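Local structure of thrombospondin related anonymous protein (Plasmodium falciparum, 4F1J) at residues I155-A158 / F159-L163; L94-A97 / L98-V101; R22-W25 / V26-V30; A33-L36 / I37-L40. The protein probably mediates adhesion and host-cell recognition by the malaria parasite, with a von Willebrand factor A domain that binds magnesium. All blocks are in the same frame, centred on the assembly; numbering follows the deposited sequence.

Interaction 1 of 4, residues I155-A158 / F159-L163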
ATOM      1  N   ILE A 155       2.474  -0.268 -15.490  1.00 12.28           N
ATOM      2  CA  ILE A 155       3.111  -1.159 -14.539  1.00 12.14           C
ATOM      3  C   ILE A 155       3.959  -2.197 -15.263  1.00 12.85           C
ATOM      4  O   ILE A 155       3.794  -2.445 -16.478  1.00 12.66           O
ATOM      5  CB  ILE A 155       2.088  -1.898 -13.634  1.00 10.86           C
ATOM      6  CG1 ILE A 155       1.062  -2.684 -14.465  1.00 10.36           C
ATOM      7  CG2 ILE A 155       1.351  -0.915 -12.715  1.00 12.27           C
ATOM      8  CD1 ILE A 155       0.177  -3.634 -13.628  1.00 12.62           C
ATOM      9  N   ASN A 156       4.858  -2.814 -14.504  1.00 13.31           N
ATOM     10  CA  ASN A 156       5.543  -3.998 -14.944  1.00 12.42           C
ATOM     11  C   ASN A 156       5.188  -5.173 -14.030  1.00 12.00           C
ATOM     12  O   ASN A 156       5.529  -5.196 -12.859  1.00 12.17           O
ATOM     13  CB  ASN A 156       7.055  -3.802 -14.994  1.00 13.36           C
ATOM     14  CG  ASN A 156       7.745  -4.973 -15.637  1.00 13.33           C
ATOM     15  OD1 ASN A 156       8.192  -5.899 -14.962  1.00 13.18           O
ATOM     16  ND2 ASN A 156       7.715  -5.005 -16.961  1.00 12.96           N
ATOM     17  N   VAL A 157       4.479  -6.137 -14.582  1.00 11.48           N
ATOM     18  CA  VAL A 157       3.989  -7.267 -13.799  1.00 11.23           C
ATOM     19  C   VAL A 157       5.121  -8.100 -13.181  1.00 11.25           C
ATOM     20  O   VAL A 157       5.055  -8.472 -12.004  1.00 10.47           O
ATOM     21  CB  VAL A 157       3.054  -8.140 -14.648  1.00 11.51           C
ATOM     22  CG1 VAL A 157       2.685  -9.425 -13.922  1.00 12.09           C
ATOM     23  CG2 VAL A 157       1.833  -7.344 -15.050  1.00 11.11           C
ATOM     24  N   ALA A 158       6.155  -8.401 -13.972  1.00 11.41           N
ATOM     25  CA  ALA A 158       7.301  -9.171 -13.490  1.00 11.19           C
ATOM     26  C   ALA A 158       7.911  -8.497 -12.261  1.00 11.09           C
ATOM     27  O   ALA A 158       8.147  -9.144 -11.231  1.00 10.84           O
ATOM     28  CB  ALA A 158       8.351  -9.299 -14.604  1.00 10.63           C
ATOM     29  N   PHE A 159       8.137  -7.191 -12.351  1.00 11.69           N
ATOM     30  CA  PHE A 159       8.745  -6.511 -11.223  1.00 12.16           C
ATOM     31  C   PHE A 159       7.839  -6.521  -9.997  1.00 11.44           C
ATOM     32  O   PHE A 159       8.313  -6.707  -8.886  1.00 11.07           O
ATOM     33  CB  PHE A 159       9.119  -5.067 -11.522  1.00 13.05           C
ATOM     34  CG  PHE A 159       9.526  -4.333 -10.304  1.00 15.48           C
ATOM     35  CD1 PHE A 159      10.811  -4.488  -9.800  1.00 15.32           C
ATOM     36  CD2 PHE A 159       8.592  -3.598  -9.562  1.00 15.06           C
ATOM     37  CE1 PHE A 159      11.185  -3.851  -8.645  1.00 17.07           C
ATOM     38  CE2 PHE A 159       8.966  -2.980  -8.423  1.00 15.05           C
ATOM     39  CZ  PHE A 159      10.273  -3.111  -7.949  1.00 15.57           C
ATOM     40  N   ASN A 160       6.544  -6.282 -10.185  1.00 11.04           N
ATOM     41  CA  ASN A 160       5.635  -6.306  -9.041  1.00 10.32           C
ATOM     42  C   ASN A 160       5.632  -7.681  -8.360  1.00 10.22           C
ATOM     43  O   ASN A 160       5.639  -7.784  -7.138  1.00  9.99           O
ATOM     44  CB  ASN A 160       4.225  -5.953  -9.478  1.00  9.11           C
ATOM     45  CG  ASN A 160       4.084  -4.513  -9.955  1.00  9.43           C
ATOM     46  OD1 ASN A 160       4.890  -3.636  -9.643  1.00  9.97           O
ATOM     47  ND2 ASN A 160       3.053  -4.282 -10.743  1.00 11.93           N
ATOM     48  N   ARG A 161       5.607  -8.742  -9.166  1.00  9.67           N
ATOM     49  CA  ARG A 161       5.634 -10.101  -8.655  1.00 11.06           C
ATOM     50  C   ARG A 161       6.934 -10.411  -7.921  1.00 11.43           C
ATOM     51  O   ARG A 161       6.878 -10.979  -6.834  1.00 12.33           O
ATOM     52  CB  ARG A 161       5.337 -11.086  -9.787  1.00 10.24           C
ATOM     53  CG  ARG A 161       3.853 -11.063 -10.204  1.00 11.16           C
ATOM     54  CD  ARG A 161       3.575 -11.948 -11.415  1.00 12.59           C
ATOM     55  NE  ARG A 161       3.818 -13.342 -11.079  1.00 14.47           N
ATOM     56  CZ  ARG A 161       2.882 -14.251 -10.791  1.00 16.47           C
ATOM     57  NH1 ARG A 161       1.585 -13.983 -10.874  1.00 18.75           N
ATOM     58  NH2 ARG A 161       3.261 -15.467 -10.463  1.00 15.69           N
ATOM     59  N   PHE A 162       8.074  -9.986  -8.483  1.00 12.58           N
ATOM     60  CA  PHE A 162       9.395 -10.153  -7.845  1.00 12.48           C
ATOM     61  C   PHE A 162       9.368  -9.445  -6.463  1.00 13.07           C
ATOM     62  O   PHE A 162       9.766 -10.018  -5.429  1.00 13.17           O
ATOM     63  CB  PHE A 162      10.544  -9.514  -8.671  1.00 14.51           C
ATOM     64  CG  PHE A 162      11.046 -10.303  -9.867  1.00 16.83           C
ATOM     65  CD1 PHE A 162      11.485 -11.619  -9.747  1.00 18.59           C
ATOM     66  CD2 PHE A 162      11.228  -9.650 -11.107  1.00 19.86           C
ATOM     67  CE1 PHE A 162      12.009 -12.306 -10.849  1.00 19.25           C
ATOM     68  CE2 PHE A 162      11.755 -10.327 -12.222  1.00 19.29           C
ATOM     69  CZ  PHE A 162      12.146 -11.652 -12.089  1.00 17.95           C
ATOM     70  N   LEU A 163       8.871  -8.203  -6.457  1.00 12.18           N
ATOM     71  CA  LEU A 163       8.800  -7.394  -5.222  1.00 11.64           C
ATOM     72  C   LEU A 163       8.077  -8.087  -4.072  1.00 10.87           C
ATOM     73  O   LEU A 163       8.528  -7.995  -2.922  1.00 11.05           O
ATOM     74  CB  LEU A 163       8.151  -6.033  -5.473  1.00 11.34           C
ATOM     75  CG  LEU A 163       8.329  -5.020  -4.346  1.00 13.44           C
ATOM     76  CD1 LEU A 163       9.780  -4.662  -4.239  1.00 13.62           C
ATOM     77  CD2 LEU A 163       7.462  -3.791  -4.624  1.00 11.03           C
TER
HETATM   78  O   HOH W   1       5.001  -1.924 -11.823  1.00 13.55           O
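Ala158 hands its carbonyl oxygen to Phe162 one turn on: Phe162 N donates to Ala158 O at 2.9 Å, and the same oxygen lies obliquely to the phenyl ring, 3.1 Å from Phe162 CD2. The methyl of Ala158 adds a looser apolar touch at the CE2 end of that ring. Within this contact Phe159 takes part mainly through its backbone N-H. Early in the first turn, it is taken by the N-cap residue, Asn156 OD1 at 2.9 Å, on a lone pair in the plane of the amide. With CG anti to the backbone N (chi1 -172°), the Asn156 side chain curls over the start of the helix to get there. Asn160 closes the turn by donating from N to Asn156 O at 3.1 Å. Its side chain runs back toward the loop, where water 1 bridges Asn160 OD1 and Asn156 N, 2.8 Å from each. The Ile155 side chain meets that of Asn160 at about a right angle, CB 3.9 Å from ND2, which also bonds to Tyr176 OH. This start of helix 157-163 belongs to a beta-alpha-beta crossover: Phe159 packs on Ile129 and Leu133 of helix 129-141, Asn160 rests on Val148 of strand 145-151, and Ile155 and Val157 reach strand 176-179.

Interaction 2 of 4, residues L94-A97 / L98-V101. With MG (magnesium ion), chain H.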
ATOM      1  N   LEU A  94       9.343   4.916  -5.013  1.00  9.28           N
ATOM      2  CA  LEU A  94       8.916   3.811  -4.147  1.00  9.04           C
ATOM      3  C   LEU A  94       9.945   3.535  -3.065  1.00  9.51           C
ATOM      4  O   LEU A  94       9.585   3.215  -1.925  1.00  8.88           O
ATOM      5  CB  LEU A  94       8.684   2.528  -4.950  1.00  8.83           C
ATOM      6  CG  LEU A  94       8.250   1.303  -4.121  1.00  9.73           C
ATOM      7  CD1 LEU A  94       6.970   1.592  -3.391  1.00 10.57           C
ATOM      8  CD2 LEU A  94       8.131   0.054  -5.006  1.00  8.94           C
ATOM      9  N   SER A  95      11.225   3.644  -3.396  1.00  8.68           N
ATOM     10  CA  SER A  95      12.258   3.305  -2.419  1.00  8.95           C
ATOM     11  C   SER A  95      12.202   4.230  -1.191  1.00  8.65           C
ATOM     12  O   SER A  95      12.376   3.753  -0.075  1.00  8.42           O
ATOM     13  CB  SER A  95      13.647   3.254  -3.075  1.00  9.56           C
ATOM     14  OG  SER A  95      14.036   4.536  -3.559  1.00 11.53           O
ATOM     15  N   ASP A  96      11.884   5.504  -1.379  1.00  8.34           N
ATOM     16  CA  ASP A  96      11.688   6.423  -0.248  1.00  8.90           C
ATOM     17  C   ASP A  96      10.464   6.047   0.611  1.00  8.67           C
ATOM     18  O   ASP A  96      10.508   6.142   1.842  1.00 10.17           O
ATOM     19  CB  ASP A  96      11.556   7.882  -0.713  1.00  9.15           C
ATOM     20  CG  ASP A  96      11.661   8.863   0.431  1.00 10.52           C
ATOM     21  OD1 ASP A  96      12.611   8.733   1.236  1.00 11.80           O
ATOM     22  OD2 ASP A  96      10.801   9.759   0.562  1.00 11.82           O
ATOM     23  N   ALA A  97       9.377   5.674  -0.045  1.00  7.96           N
ATOM     24  CA  ALA A  97       8.190   5.185   0.662  1.00  7.65           C
ATOM     25  C   ALA A  97       8.504   3.953   1.531  1.00  8.08           C
ATOM     26  O   ALA A  97       8.065   3.840   2.677  1.00  8.45           O
ATOM     27  CB  ALA A  97       7.122   4.829  -0.350  1.00  7.00           C
ATOM     28  N   LEU A  98       9.201   2.992   0.950  1.00  8.09           N
ATOM     29  CA  LEU A  98       9.609   1.766   1.672  1.00  8.51           C
ATOM     30  C   LEU A  98      10.599   2.102   2.805  1.00  9.36           C
ATOM     31  O   LEU A  98      10.552   1.509   3.898  1.00  9.61           O
ATOM     32  CB  LEU A  98      10.227   0.765   0.694  1.00  8.88           C
ATOM     33  CG  LEU A  98       9.298   0.135  -0.343  1.00  7.59           C
ATOM     34  CD1 LEU A  98      10.151  -0.590  -1.420  1.00  9.16           C
ATOM     35  CD2 LEU A  98       8.282  -0.812   0.330  1.00  9.49           C
ATOM     36  N   LEU A  99      11.499   3.041   2.539  1.00  9.76           N
ATOM     37  CA  LEU A  99      12.415   3.544   3.568  1.00 10.18           C
ATOM     38  C   LEU A  99      11.668   4.071   4.813  1.00 10.50           C
ATOM     39  O   LEU A  99      12.082   3.844   5.945  1.00 10.81           O
ATOM     40  CB  LEU A  99      13.324   4.629   3.000  1.00 10.63           C
ATOM     41  CG  LEU A  99      14.263   5.343   3.993  1.00  9.91           C
ATOM     42  CD1 LEU A  99      15.162   4.360   4.722  1.00 13.45           C
ATOM     43  CD2 LEU A  99      15.064   6.364   3.220  1.00 11.88           C
ATOM     44  N   GLN A 100      10.550   4.755   4.614  1.00 10.15           N
ATOM     45  CA  GLN A 100       9.793   5.297   5.766  1.00 10.64           C
ATOM     46  C   GLN A 100       9.253   4.167   6.618  1.00 10.16           C
ATOM     47  O   GLN A 100       9.230   4.272   7.855  1.00 10.26           O
ATOM     48  CB  GLN A 100       8.663   6.202   5.313  1.00 10.94           C
ATOM     49  CG  GLN A 100       9.121   7.410   4.479  1.00 11.40           C
ATOM     50  CD  GLN A 100      10.366   8.084   5.006  1.00 16.07           C
ATOM     51  OE1 GLN A 100      10.409   8.536   6.160  1.00 17.37           O
ATOM     52  NE2 GLN A 100      11.417   8.125   4.190  1.00 16.51           N
ATOM     53  N   VAL A 101       8.828   3.082   5.968  1.00 10.06           N
ATOM     54  CA  VAL A 101       8.389   1.894   6.709  1.00 10.22           C
ATOM     55  C   VAL A 101       9.550   1.317   7.533  1.00 11.37           C
ATOM     56  O   VAL A 101       9.399   1.024   8.718  1.00  9.98           O
ATOM     57  CB  VAL A 101       7.811   0.839   5.803  1.00 10.31           C
ATOM     58  CG1 VAL A 101       7.506  -0.437   6.594  1.00  9.56           C
ATOM     59  CG2 VAL A 101       6.536   1.385   5.119  1.00  8.61           C
TER
HETATM   60 MG    MG H 306      15.945   5.335  -2.977  0.50 15.47          MG
HETATM   61  O   HOH W   2      14.893   7.164  -3.412  1.00 25.60           O
HETATM   62  O   HOH W   3      15.400   5.388  -1.043  1.00 17.47           O
HETATM   63  O   HOH W   4      17.662   6.363  -2.384  1.00 25.19           O
HETATM   64  O   HOH W   5      16.358   5.314  -4.942  1.00 37.93           O
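Asp96 O is gripped twice by Gln100, once by the backbone and once by the side chain. Gln100 N donates to Asp96 O at 3.1 Å as part of the helix, and Gln100 NE2 reaches the same oxygen at 3.2 Å from the opposite face of the carbonyl plane. A bend at chi2 (-42°) folds the glutamine back on its own helix, and Asp96 O lies close to the plane of its amide. NE2 also makes a weak bond to Asp96 OD1, with the carboxylate and amide planes turned 56° apart; the other carboxylate oxygen, OD2, accepts from Ala58 N. One residue earlier, Ser95 faces the metal site. Ser95 OG binds the magnesium ion at 2.1 Å, while its carbonyl serves the helix, Leu99 N to Ser95 O at 2.8 Å. The serine hydroxyl sits between backbone N and carbonyl carbon (chi1 65°), which aims it out of the helix at the ion. Waters 2, 3, 4 and 5 and Asp131 complete six ligands. On the buried side Leu94 and Leu98 pack obliquely one turn apart, Leu94 CG 3.8 Å from Leu98 CD1, and Leu98 continues onto Leu13 of strand 8-15 and onto helix 129-141. Only two ligands come from protein side chains, one of them a serine hydroxyl, and four are water. This magnesium is therefore largely hydrated, and its water positions might be taken by other oxygen ligands.

Interaction 3 of 4, residues R22-W25 / V26-V30. With SO4 (sulfate ion), chain G.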
ATOM      1  N   ARG A  22      -5.266  13.664 -13.076  1.00 12.12           N
ATOM      2  CA  ARG A  22      -6.190  14.168 -12.071  1.00 12.24           C
ATOM      3  C   ARG A  22      -7.549  13.456 -12.088  1.00 11.70           C
ATOM      4  O   ARG A  22      -8.078  13.120 -11.021  1.00 11.57           O
ATOM      5  CB  ARG A  22      -6.366  15.683 -12.219  1.00 12.54           C
ATOM      6  CG  ARG A  22      -7.341  16.302 -11.300  1.00 13.69           C
ATOM      7  CD  ARG A  22      -6.909  16.283  -9.857  1.00 13.92           C
ATOM      8  NE  ARG A  22      -7.899  16.939  -9.009  1.00 14.44           N
ATOM      9  CZ  ARG A  22      -7.814  17.072  -7.691  1.00 15.74           C
ATOM     10  NH1 ARG A  22      -6.767  16.602  -7.024  1.00 14.88           N
ATOM     11  NH2 ARG A  22      -8.786  17.684  -7.034  1.00 15.01           N
ATOM     12  N   HIS A  23      -8.123  13.202 -13.269  1.00 11.97           N
ATOM     13  CA  HIS A  23      -9.485  12.625 -13.270  1.00 12.33           C
ATOM     14  C   HIS A  23      -9.490  11.209 -12.673  1.00 12.07           C
ATOM     15  O   HIS A  23     -10.409  10.835 -11.963  1.00 12.98           O
ATOM     16  CB  HIS A  23     -10.120  12.659 -14.667  1.00 12.86           C
ATOM     17  CG  HIS A  23      -9.404  11.830 -15.676  1.00 11.64           C
ATOM     18  ND1 HIS A  23      -9.698  10.506 -15.869  1.00 11.26           N
ATOM     19  CD2 HIS A  23      -8.457  12.148 -16.590  1.00 13.54           C
ATOM     20  CE1 HIS A  23      -8.932  10.023 -16.832  1.00 12.80           C
ATOM     21  NE2 HIS A  23      -8.180  11.002 -17.301  1.00 14.65           N
ATOM     22  N   ASN A  24      -8.423  10.453 -12.914  1.00 11.56           N
ATOM     23  CA  ASN A  24      -8.257   9.129 -12.321  1.00 12.01           C
ATOM     24  C   ASN A  24      -7.968   9.193 -10.835  1.00 10.92           C
ATOM     25  O   ASN A  24      -8.477   8.361 -10.078  1.00 12.02           O
ATOM     26  CB  ASN A  24      -7.145   8.344 -12.999  1.00 11.28           C
ATOM     27  CG  ASN A  24      -7.551   7.773 -14.324  1.00 12.28           C
ATOM     28  OD1 ASN A  24      -8.709   7.399 -14.535  1.00 11.80           O
ATOM     29  ND2 ASN A  24      -6.585   7.643 -15.226  1.00 13.75           N
ATOM     30  N   TRP A  25      -7.193  10.184 -10.413  1.00 10.95           N
ATOM     31  CA  TRP A  25      -6.942  10.392  -8.980  1.00 10.96           C
ATOM     32  C   TRP A  25      -8.250  10.604  -8.223  1.00 11.31           C
ATOM     33  O   TRP A  25      -8.507  10.007  -7.171  1.00 11.26           O
ATOM     34  CB  TRP A  25      -6.041  11.595  -8.774  1.00 11.85           C
ATOM     35  CG  TRP A  25      -5.709  11.863  -7.363  1.00 11.56           C
ATOM     36  CD1 TRP A  25      -6.182  12.859  -6.583  1.00 11.55           C
ATOM     37  CD2 TRP A  25      -4.761  11.138  -6.555  1.00 10.94           C
ATOM     38  NE1 TRP A  25      -5.621  12.804  -5.342  1.00 11.31           N
ATOM     39  CE2 TRP A  25      -4.749  11.748  -5.293  1.00 11.64           C
ATOM     40  CE3 TRP A  25      -3.947  10.017  -6.776  1.00 11.83           C
ATOM     41  CZ2 TRP A  25      -3.947  11.293  -4.249  1.00 10.93           C
ATOM     42  CZ3 TRP A  25      -3.153   9.571  -5.743  1.00 11.02           C
ATOM     43  CH2 TRP A  25      -3.157  10.205  -4.499  1.00 11.16           C
ATOM     44  N   VAL A  26      -9.091  11.468  -8.778  1.00 11.45           N
ATOM     45  CA  VAL A  26     -10.347  11.848  -8.138  1.00 11.73           C
ATOM     46  C   VAL A  26     -11.394  10.740  -8.246  1.00 12.40           C
ATOM     47  O   VAL A  26     -12.060  10.387  -7.241  1.00 11.74           O
ATOM     48  CB  VAL A  26     -10.873  13.162  -8.780  1.00 12.04           C
ATOM     49  CG1 VAL A  26     -12.355  13.437  -8.356  1.00 12.07           C
ATOM     50  CG2 VAL A  26      -9.955  14.322  -8.401  1.00 10.70           C
ATOM     51  N   LYS A  27     -11.561  10.181  -9.449  1.00 12.07           N
ATOM     52  CA  LYS A  27     -12.632   9.201  -9.678  1.00 12.87           C
ATOM     53  C   LYS A  27     -12.290   7.772  -9.295  1.00 12.76           C
ATOM     54  O   LYS A  27     -13.203   6.981  -9.032  1.00 13.07           O
ATOM     55  CB  LYS A  27     -13.163   9.241 -11.130  1.00 13.74           C
ATOM     56  CG  LYS A  27     -13.837  10.563 -11.501  1.00 15.64           C
ATOM     57  CD  LYS A  27     -14.927  11.023 -10.536  1.00 17.65           C
ATOM     58  CE  LYS A  27     -16.305  10.473 -10.866  1.00 19.22           C
ATOM     59  NZ  LYS A  27     -17.365  11.014  -9.928  1.00 19.58           N
ATOM     60  N   HIS A  28     -10.998   7.445  -9.207  1.00 12.50           N
ATOM     61  CA  HIS A  28     -10.596   6.058  -8.971  1.00 11.71           C
ATOM     62  C   HIS A  28      -9.582   5.840  -7.849  1.00 12.24           C
ATOM     63  O   HIS A  28      -9.829   4.975  -6.979  1.00 11.78           O
ATOM     64  CB  HIS A  28     -10.084   5.412 -10.236  1.00 11.68           C
ATOM     65  CG  HIS A  28     -11.070   5.452 -11.372  1.00 12.88           C
ATOM     66  ND1 HIS A  28     -12.287   4.815 -11.319  1.00 13.05           N
ATOM     67  CD2 HIS A  28     -11.001   6.044 -12.584  1.00 13.78           C
ATOM     68  CE1 HIS A  28     -12.936   5.025 -12.456  1.00 16.14           C
ATOM     69  NE2 HIS A  28     -12.182   5.776 -13.238  1.00 12.75           N
ATOM     70  N   ALA A  29      -8.451   6.559  -7.877  1.00 11.54           N
ATOM     71  CA  ALA A  29      -7.367   6.338  -6.870  1.00 11.11           C
ATOM     72  C   ALA A  29      -7.835   6.607  -5.445  1.00 10.90           C
ATOM     73  O   ALA A  29      -7.666   5.757  -4.559  1.00 11.33           O
ATOM     74  CB  ALA A  29      -6.096   7.187  -7.175  1.00 10.31           C
ATOM     75  N   VAL A  30      -8.424   7.773  -5.222  1.00 10.95           N
ATOM     76  CA  VAL A  30      -8.907   8.120  -3.885  1.00 11.43           C
ATOM     77  C   VAL A  30     -10.029   7.164  -3.429  1.00 11.74           C
ATOM     78  O   VAL A  30      -9.955   6.611  -2.336  1.00 10.42           O
ATOM     79  CB  VAL A  30      -9.239   9.640  -3.742  1.00 12.65           C
ATOM     80  CG1 VAL A  30     -10.041   9.924  -2.484  1.00 12.97           C
ATOM     81  CG2 VAL A  30      -7.910  10.459  -3.731  1.00 12.13           C
TER
HETATM   82  S   SO4 G 305     -11.563  17.930  -9.837  1.00 29.09           S
HETATM   83  O1  SO4 G 305     -12.453  16.841 -10.208  1.00 30.56           O
HETATM   84  O2  SO4 G 305     -12.079  19.221 -10.302  1.00 32.45           O
HETATM   85  O3  SO4 G 305     -11.497  17.951  -8.375  1.00 30.80           O
HETATM   86  O4  SO4 G 305     -10.268  17.755 -10.459  1.00 27.13           O
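Val26 presses its CG2 methyl onto one face of the Arg22 guanidinium, 3.4 Å from Arg22 NE and offset toward the rim of the flat group. The arginine is bent at chi2 (68°), which folds it back over the valine. A sulfate, probably from the crystallisation liquor, lies along its edge and takes bonds from NE to O4 at 2.9 Å and from NH2 to O3 at 3.0 Å; Leu83 and Leu87 offer carbonyl oxygens to the same guanidinium. Next along, Trp25 offers a broad flat surface to two small bumps. Val30 CG2 makes a CH-pi contact over the face of the five-membered ring, 3.9 Å from its centroid, and Ala29 CB comes in obliquely against the six-membered ring, 3.6 Å from Trp25 CE3. The indole N-H bonds to Leu82 O. His28 turns its edge to Asn24, CD2 3.3 Å from Asn24 OD1, with ring and amide 45° apart; Asn24 ND2 bonds to Ile20 O. The backbone widens here. Asn24 O accepts from both His28 N and Ala29 N, 2.8 Å from each, and Trp25 O takes Val30 N five residues on, so a pi-type turn sits within the helix and shifts what follows round the axis. Trp25 and Ala29 both lean on Met14 of strand 8-15. Helix 22-38 is the first crossover of the Rossmann-like von Willebrand factor A fold, entered just after the magnesium-binding Ser17 and Ser19.

Interaction 4 of 4, residues A33-L36 / I37-L40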
ATOM      1  N   ALA A  33      -8.456   3.726  -2.443  1.00  9.98           N
ATOM      2  CA  ALA A  33      -7.840   3.765  -1.103  1.00 10.24           C
ATOM      3  C   ALA A  33      -8.948   3.714  -0.041  1.00 10.52           C
ATOM      4  O   ALA A  33      -8.822   3.045   0.980  1.00 10.67           O
ATOM      5  CB  ALA A  33      -6.995   5.024  -0.936  1.00 10.31           C
ATOM      6  N   MET A  34     -10.043   4.436  -0.276  1.00 11.40           N
ATOM      7  CA  MET A  34     -11.192   4.372   0.634  1.00 12.32           C
ATOM      8  C   MET A  34     -11.795   2.965   0.791  1.00 11.84           C
ATOM      9  O   MET A  34     -12.021   2.497   1.937  1.00 12.19           O
ATOM     10  CB  MET A  34     -12.241   5.418   0.232  1.00 11.15           C
ATOM     11  CG  MET A  34     -11.731   6.803   0.495  1.00 14.09           C
ATOM     12  SD  MET A  34     -12.871   8.110  -0.004  1.00 19.08           S
ATOM     13  CE  MET A  34     -13.989   8.090   1.391  1.00 18.99           C
ATOM     14  N   LYS A  35     -12.060   2.301  -0.330  1.00 11.29           N
ATOM     15  CA  LYS A  35     -12.589   0.950  -0.329  1.00 11.73           C
ATOM     16  C   LYS A  35     -11.587  -0.038   0.293  1.00 11.46           C
ATOM     17  O   LYS A  35     -11.976  -0.970   0.963  1.00 10.85           O
ATOM     18  CB  LYS A  35     -12.981   0.508  -1.751  1.00 12.45           C
ATOM     19  CG  LYS A  35     -13.754  -0.807  -1.780  1.00 13.07           C
ATOM     20  CD  LYS A  35     -14.589  -0.973  -2.998  1.00 14.35           C
ATOM     21  CE  LYS A  35     -15.335  -2.322  -2.973  1.00 17.32           C
ATOM     22  NZ  LYS A  35     -16.220  -2.532  -4.159  1.00 19.85           N
ATOM     23  N   LEU A  36     -10.296   0.172   0.088  1.00 10.90           N
ATOM     24  CA  LEU A  36      -9.290  -0.701   0.687  1.00 10.82           C
ATOM     25  C   LEU A  36      -9.412  -0.632   2.206  1.00 11.21           C
ATOM     26  O   LEU A  36      -9.484  -1.677   2.893  1.00 11.38           O
ATOM     27  CB  LEU A  36      -7.894  -0.257   0.226  1.00 11.27           C
ATOM     28  CG  LEU A  36      -6.672  -1.010   0.773  1.00 11.73           C
ATOM     29  CD1 LEU A  36      -5.519  -0.721  -0.189  1.00 11.16           C
ATOM     30  CD2 LEU A  36      -6.229  -0.679   2.223  1.00 12.19           C
ATOM     31  N   ILE A  37      -9.484   0.591   2.719  1.00 10.97           N
ATOM     32  CA  ILE A  37      -9.622   0.833   4.155  1.00 12.08           C
ATOM     33  C   ILE A  37     -10.907   0.227   4.693  1.00 12.08           C
ATOM     34  O   ILE A  37     -10.929  -0.320   5.799  1.00 11.63           O
ATOM     35  CB  ILE A  37      -9.483   2.324   4.472  1.00 12.49           C
ATOM     36  CG1 ILE A  37      -8.006   2.709   4.287  1.00 14.54           C
ATOM     37  CG2 ILE A  37     -10.029   2.670   5.895  1.00 13.46           C
ATOM     38  CD1 ILE A  37      -7.732   4.190   4.193  1.00 14.33           C
ATOM     39  N   GLN A  38     -11.959   0.232   3.880  1.00 12.22           N
ATOM     40  CA  GLN A  38     -13.193  -0.459   4.277  1.00 12.97           C
ATOM     41  C   GLN A  38     -13.056  -1.987   4.443  1.00 12.40           C
ATOM     42  O   GLN A  38     -13.917  -2.603   5.060  1.00 12.21           O
ATOM     43  CB  GLN A  38     -14.310  -0.151   3.302  1.00 13.83           C
ATOM     44  CG  GLN A  38     -14.754   1.267   3.414  1.00 16.59           C
ATOM     45  CD  GLN A  38     -15.796   1.624   2.401  1.00 22.74           C
ATOM     46  OE1 GLN A  38     -15.719   1.214   1.243  1.00 26.83           O
ATOM     47  NE2 GLN A  38     -16.787   2.405   2.828  1.00 27.00           N
ATOM     48  N   GLN A  39     -11.984  -2.586   3.909  1.00 11.08           N
ATOM     49  CA  GLN A  39     -11.730  -4.001   4.061  1.00 10.57           C
ATOM     50  C   GLN A  39     -11.043  -4.334   5.376  1.00 10.54           C
ATOM     51  O   GLN A  39     -10.795  -5.495   5.624  1.00 11.94           O
ATOM     52  CB  GLN A  39     -10.838  -4.533   2.932  1.00 11.57           C
ATOM     53  CG  GLN A  39     -11.328  -4.199   1.500  1.00 11.67           C
ATOM     54  CD  GLN A  39     -12.787  -4.527   1.291  1.00 13.41           C
ATOM     55  OE1 GLN A  39     -13.215  -5.678   1.488  1.00 15.19           O
ATOM     56  NE2 GLN A  39     -13.565  -3.535   0.873  1.00 11.97           N
ATOM     57  N   LEU A  40     -10.693  -3.327   6.164  1.00 10.52           N
ATOM     58  CA  LEU A  40      -9.863  -3.509   7.363  1.00 10.54           C
ATOM     59  C   LEU A  40     -10.662  -3.305   8.627  1.00 10.46           C
ATOM     60  O   LEU A  40     -11.358  -2.290   8.766  1.00 12.01           O
ATOM     61  CB  LEU A  40      -8.741  -2.475   7.383  1.00 11.31           C
ATOM     62  CG  LEU A  40      -7.919  -2.310   6.094  1.00 10.48           C
ATOM     63  CD1 LEU A  40      -6.915  -1.174   6.282  1.00 11.42           C
ATOM     64  CD2 LEU A  40      -7.239  -3.593   5.741  1.00 10.57           C
TER
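Ala33 accepts from Ile37 N at 3.1 Å through its carbonyl oxygen, a regular turn of helix 22-38, and the Ile37 CG1 branch folds back to within 3.4 Å of the same Ala33 O. Met34 O is taken by Gln38 N at 3.0 Å, and the thioether side chain points off to Leu76 and Ile79 of helix 72-80. Lys35 meets the two glutamines. Gln39 bends at chi2 (-49°), which swings its amide back over the last turn until NE2 donates to Lys35 O at 3.0 Å, an oxygen that lies close to the amide plane; Gln39 N adds a weak bond there. Gln38 stays extended and crosses the lysine chain at about a right angle, OE1 3.5 Å from Lys35 CA. The far end of Lys35 goes elsewhere, NZ bonding to Lys185 O. All this happens near the end of a helix that links the parallel strands 8-15 and 47-54 as a beta-alpha-beta crossover. Leu36 faces the interior, against Leu12 of strand 8-15 and Ile188 and Met192 of helix 184-200, the last of which Leu40 reaches too. Leu36 CD2 touches Leu40 CD1 at 4.1 Å. Gln39 N donates to Leu36 O at 2.8 Å, coming from above the carbonyl plane as the chain tightens and leaves the helix.

All four are local, two inside a helix, one at a helix start and one at a helix end, and their chemistry follows their place in the fold. Interaction 2 is the most buried and the one that holds a magnesium ligand; it touches interaction 1 by leucine packing, Leu163 CD2 to Leu94 CD2 at 3.9 Å. Interaction 1 has a capping asparagine and a bridging water. Interactions 3 and 4 share helix 22-38, their centres about 15 Å apart. The first is partly buried, mixing charge, aromatic packing and a pi-type turn; the second runs out into loop, with one glutamine amide folded back onto a backbone carbonyl. Interaction 4 lies across the chain's centre from interactions 1 and 2, away from the metal sites.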